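Titin (Homo sapiens, PDB 2J8H) is the giant elastic protein of muscle, represented here by a rigid A-band tandem of two immunoglobulin domains, probably with a structural role. Local coordinates at residues Q142-I154 with L162-Y176. Sequence-based numbering, arbitrary orientation.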
# COMPACT_ATOMS: atom_id res chain seq x y z
N GLN A 142 -22.95 -25.48 11.34
CA GLN A 142 -23.21 -25.87 9.98
C GLN A 142 -24.72 -25.87 9.75
O GLN A 142 -25.30 -26.88 9.32
CB GLN A 142 -22.70 -27.31 9.71
CG GLN A 142 -21.22 -27.62 10.01
CD GLN A 142 -20.68 -28.80 9.16
OE1 GLN A 142 -21.36 -29.30 8.23
NE2 GLN A 142 -19.45 -29.25 9.47
N ASP A 143 -25.37 -24.76 10.08
CA ASP A 143 -26.78 -24.58 9.72
C ASP A 143 -27.00 -23.15 9.25
O ASP A 143 -26.80 -22.22 10.02
CB ASP A 143 -27.69 -24.88 10.91
CG ASP A 143 -27.93 -26.36 11.11
OD1 ASP A 143 -26.98 -27.07 11.53
OD2 ASP A 143 -29.07 -26.81 10.86
N LEU A 144 -27.43 -22.99 8.00
CA LEU A 144 -27.71 -21.66 7.47
C LEU A 144 -28.87 -21.03 8.21
O LEU A 144 -29.89 -21.66 8.45
CB LEU A 144 -28.05 -21.69 5.98
CG LEU A 144 -26.91 -21.55 4.98
CD1 LEU A 144 -27.52 -21.47 3.57
CD2 LEU A 144 -26.03 -20.32 5.29
N ILE A 145 -28.71 -19.77 8.56
CA ILE A 145 -29.78 -19.03 9.19
C ILE A 145 -30.38 -18.12 8.17
O ILE A 145 -29.70 -17.31 7.54
CB ILE A 145 -29.28 -18.14 10.35
CG1 ILE A 145 -28.72 -18.98 11.49
CG2 ILE A 145 -30.43 -17.21 10.82
CD1 ILE A 145 -27.99 -18.17 12.57
N ASP A 146 -31.67 -18.23 8.01
CA ASP A 146 -32.38 -17.09 7.52
C ASP A 146 -33.41 -16.66 8.58
O ASP A 146 -33.54 -17.26 9.68
CB ASP A 146 -33.00 -17.37 6.14
CG ASP A 146 -33.93 -18.56 6.14
OD1 ASP A 146 -34.31 -19.08 7.22
OD2 ASP A 146 -34.28 -18.98 5.02
N ASN A 147 -34.12 -15.60 8.25
CA ASN A 147 -35.32 -15.22 8.98
C ASN A 147 -36.27 -16.39 9.15
O ASN A 147 -36.59 -17.07 8.19
CB ASN A 147 -35.98 -14.06 8.23
CG ASN A 147 -35.02 -12.89 8.07
OD1 ASN A 147 -34.24 -12.61 8.97
ND2 ASN A 147 -35.05 -12.23 6.90
N ASN A 148 -36.66 -16.64 10.39
CA ASN A 148 -37.73 -17.57 10.75
C ASN A 148 -38.41 -17.03 12.01
O ASN A 148 -38.31 -15.83 12.28
CB ASN A 148 -37.12 -18.95 10.99
CG ASN A 148 -35.89 -18.90 11.91
OD1 ASN A 148 -35.77 -18.01 12.75
ND2 ASN A 148 -34.99 -19.86 11.73
N GLY A 149 -39.04 -17.88 12.80
CA GLY A 149 -39.64 -17.45 14.06
C GLY A 149 -38.68 -17.14 15.19
O GLY A 149 -39.10 -16.67 16.24
N HIS A 150 -37.40 -17.39 14.98
CA HIS A 150 -36.40 -17.29 16.02
C HIS A 150 -35.40 -16.17 15.77
O HIS A 150 -35.15 -15.35 16.66
CB HIS A 150 -35.67 -18.64 16.14
CG HIS A 150 -34.82 -18.76 17.37
ND1 HIS A 150 -35.30 -19.25 18.57
CD2 HIS A 150 -33.51 -18.49 17.58
CE1 HIS A 150 -34.32 -19.26 19.45
NE2 HIS A 150 -33.23 -18.79 18.88
N TYR A 151 -34.82 -16.15 14.57
CA TYR A 151 -33.83 -15.14 14.25
C TYR A 151 -34.39 -14.09 13.34
O TYR A 151 -35.26 -14.37 12.51
CB TYR A 151 -32.64 -15.77 13.51
CG TYR A 151 -31.93 -16.93 14.15
CD1 TYR A 151 -32.14 -18.23 13.70
CD2 TYR A 151 -31.00 -16.73 15.15
CE1 TYR A 151 -31.46 -19.30 14.27
CE2 TYR A 151 -30.33 -17.79 15.71
CZ TYR A 151 -30.54 -19.05 15.26
OH TYR A 151 -29.82 -20.08 15.82
N GLN A 152 -33.84 -12.88 13.44
CA GLN A 152 -34.05 -11.88 12.40
C GLN A 152 -32.70 -11.44 11.88
O GLN A 152 -31.83 -11.05 12.66
CB GLN A 152 -34.83 -10.67 12.93
CG GLN A 152 -35.06 -9.57 11.89
CD GLN A 152 -35.94 -9.99 10.75
OE1 GLN A 152 -37.00 -10.59 10.96
NE2 GLN A 152 -35.54 -9.65 9.54
N VAL A 153 -32.52 -11.50 10.57
CA VAL A 153 -31.33 -10.93 9.94
C VAL A 153 -31.61 -9.53 9.38
O VAL A 153 -32.56 -9.34 8.62
CB VAL A 153 -30.81 -11.83 8.81
CG1 VAL A 153 -29.62 -11.17 8.15
CG2 VAL A 153 -30.43 -13.19 9.38
N ILE A 154 -30.76 -8.57 9.73
CA ILE A 154 -30.82 -7.23 9.15
C ILE A 154 -29.60 -7.09 8.24
O ILE A 154 -28.51 -7.45 8.63
CB ILE A 154 -30.78 -6.16 10.24
CG1 ILE A 154 -32.06 -6.23 11.07
CG2 ILE A 154 -30.56 -4.78 9.64
CD1 ILE A 154 -32.09 -5.29 12.29
N LEU A 162 -27.39 -10.04 13.21
CA LEU A 162 -28.20 -11.17 13.54
C LEU A 162 -28.88 -10.83 14.83
O LEU A 162 -28.23 -10.61 15.86
CB LEU A 162 -27.34 -12.43 13.72
CG LEU A 162 -28.15 -13.68 14.12
CD1 LEU A 162 -29.16 -14.03 13.00
CD2 LEU A 162 -27.23 -14.86 14.51
N VAL A 163 -30.21 -10.77 14.79
CA VAL A 163 -30.97 -10.36 15.97
C VAL A 163 -31.77 -11.54 16.55
O VAL A 163 -32.29 -12.41 15.82
CB VAL A 163 -31.91 -9.19 15.66
CG1 VAL A 163 -32.53 -8.63 16.95
CG2 VAL A 163 -31.19 -8.09 14.87
N PHE A 164 -31.90 -11.54 17.87
CA PHE A 164 -32.70 -12.51 18.61
C PHE A 164 -33.90 -11.76 19.16
O PHE A 164 -33.92 -11.43 20.33
CB PHE A 164 -31.84 -13.11 19.73
CG PHE A 164 -30.66 -13.90 19.23
CD1 PHE A 164 -29.48 -13.28 18.84
CD2 PHE A 164 -30.74 -15.28 19.09
CE1 PHE A 164 -28.41 -14.01 18.35
CE2 PHE A 164 -29.66 -16.01 18.61
CZ PHE A 164 -28.51 -15.36 18.23
N PRO A 165 -34.91 -11.45 18.31
CA PRO A 165 -35.98 -10.52 18.71
C PRO A 165 -36.86 -10.99 19.87
O PRO A 165 -37.52 -10.17 20.51
CB PRO A 165 -36.80 -10.37 17.43
CG PRO A 165 -36.53 -11.59 16.66
CD PRO A 165 -35.11 -11.92 16.93
N ASN A 166 -36.88 -12.30 20.12
CA ASN A 166 -37.72 -12.85 21.15
C ASN A 166 -37.00 -12.84 22.50
O ASN A 166 -37.58 -13.23 23.51
CB ASN A 166 -38.10 -14.30 20.83
CG ASN A 166 -38.67 -14.48 19.43
OD1 ASN A 166 -39.43 -13.63 18.93
ND2 ASN A 166 -38.34 -15.61 18.81
N GLY A 167 -35.74 -12.40 22.52
CA GLY A 167 -34.91 -12.53 23.70
C GLY A 167 -34.10 -13.82 23.63
O GLY A 167 -34.64 -14.88 23.32
N VAL A 168 -32.82 -13.74 23.96
CA VAL A 168 -31.96 -14.92 23.88
C VAL A 168 -32.33 -15.95 24.90
O VAL A 168 -32.73 -15.63 26.01
CB VAL A 168 -30.46 -14.62 24.07
CG1 VAL A 168 -29.93 -13.88 22.88
CG2 VAL A 168 -30.22 -13.87 25.35
N GLU A 169 -32.19 -17.19 24.47
CA GLU A 169 -32.39 -18.35 25.29
C GLU A 169 -31.01 -18.98 25.50
O GLU A 169 -30.07 -18.69 24.78
CB GLU A 169 -33.31 -19.32 24.56
CG GLU A 169 -34.72 -18.75 24.38
CD GLU A 169 -35.52 -19.42 23.27
OE1 GLU A 169 -35.09 -20.48 22.75
OE2 GLU A 169 -36.60 -18.88 22.91
N ARG A 170 -30.89 -19.86 26.49
CA ARG A 170 -29.62 -20.49 26.77
C ARG A 170 -29.10 -21.26 25.57
O ARG A 170 -27.89 -21.33 25.33
CB ARG A 170 -29.77 -21.45 27.94
CG ARG A 170 -29.99 -20.76 29.24
CD ARG A 170 -30.15 -21.79 30.32
NE ARG A 170 -30.72 -21.18 31.51
CZ ARG A 170 -31.55 -21.79 32.36
NH1 ARG A 170 -31.94 -23.06 32.18
NH2 ARG A 170 -32.00 -21.12 33.41
N LYS A 171 -30.02 -21.83 24.81
CA LYS A 171 -29.66 -22.62 23.64
C LYS A 171 -29.09 -21.78 22.52
O LYS A 171 -28.56 -22.33 21.58
CB LYS A 171 -30.87 -23.40 23.12
CG LYS A 171 -31.91 -22.58 22.36
CD LYS A 171 -33.17 -23.42 22.12
CE LYS A 171 -33.85 -23.08 20.78
NZ LYS A 171 -34.93 -24.09 20.43
N ASP A 172 -29.24 -20.46 22.61
CA ASP A 172 -28.71 -19.56 21.58
C ASP A 172 -27.20 -19.39 21.65
O ASP A 172 -26.57 -18.93 20.69
CB ASP A 172 -29.39 -18.19 21.66
CG ASP A 172 -30.81 -18.23 21.15
OD1 ASP A 172 -31.03 -18.95 20.16
OD2 ASP A 172 -31.69 -17.54 21.71
N ALA A 173 -26.63 -19.73 22.80
CA ALA A 173 -25.20 -19.79 22.95
C ALA A 173 -24.62 -20.62 21.83
O ALA A 173 -25.20 -21.64 21.41
CB ALA A 173 -24.84 -20.40 24.29
N GLY A 174 -23.45 -20.21 21.35
CA GLY A 174 -22.75 -20.97 20.34
C GLY A 174 -21.97 -20.07 19.42
O GLY A 174 -21.71 -18.93 19.75
N PHE A 175 -21.62 -20.62 18.26
CA PHE A 175 -20.72 -19.96 17.33
C PHE A 175 -21.47 -19.62 16.06
O PHE A 175 -22.00 -20.51 15.40
CB PHE A 175 -19.55 -20.89 17.00
CG PHE A 175 -18.68 -21.20 18.18
CD1 PHE A 175 -18.93 -22.31 18.96
CD2 PHE A 175 -17.63 -20.37 18.51
CE1 PHE A 175 -18.12 -22.61 20.06
CE2 PHE A 175 -16.81 -20.66 19.61
CZ PHE A 175 -17.06 -21.78 20.38
N TYR A 176 -21.54 -18.33 15.75
CA TYR A 176 -22.28 -17.86 14.59
C TYR A 176 -21.25 -17.41 13.56
O TYR A 176 -20.27 -16.75 13.89
CB TYR A 176 -23.22 -16.73 15.01
CG TYR A 176 -24.34 -17.22 15.92
CD1 TYR A 176 -24.15 -17.33 17.29
CD2 TYR A 176 -25.55 -17.62 15.40
CE1 TYR A 176 -25.15 -17.82 18.13
CE2 TYR A 176 -26.57 -18.09 16.22
CZ TYR A 176 -26.37 -18.20 17.58
OH TYR A 176 -27.39 -18.68 18.36
O HOH W 1 -29.74 -20.69 18.43
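H150 and D172 approach from opposite directions: NE2 of H150 donates to OD1 of D172 at 2.6 Å, with OD1 near the imidazole plane and its syn lone pair receiving the N-H. CG of H150 stands anti to the backbone N (chi1 -168°), which carries the ring back to the 3-10 segment 170-172 and lays CD2 over the centre of one face of Y151. CD1 of I145 covers the opposite face, and CE2 of F164 reaches CE2 of Y151 at 3.5 Å, an oblique aromatic pair. Tyrosine suits this place: its ring fills the apolar layer with L162, while OH of Y151 lies 2.7 Å from a water, and that water donates to D172 OD1 and to Y176 OH.

Aspartate offers a second oxygen: OD2 of D172 accepts from E169 N at 2.8 Å, which positions the carboxylate. The backbone O of D172 accepts a very short bond from the hydroxyl of Y176, four residues on, the tyrosine corner characteristic of immunoglobulin-like domains. Farther along, Q152 and V163 form an antiparallel hydrogen-bonded pair. Beyond P165, in the type I turn 164-167, the amide of N166 supplies an N-H, ND2 gripping G149 O at 2.9 Å.

Strand 152-155 lies at its sheet's edge beside 159-163, which also pairs with 123-131; V153 and L162 pack on W138 of strand 135-140, F164 and Y176 on L193 of strand 185-196.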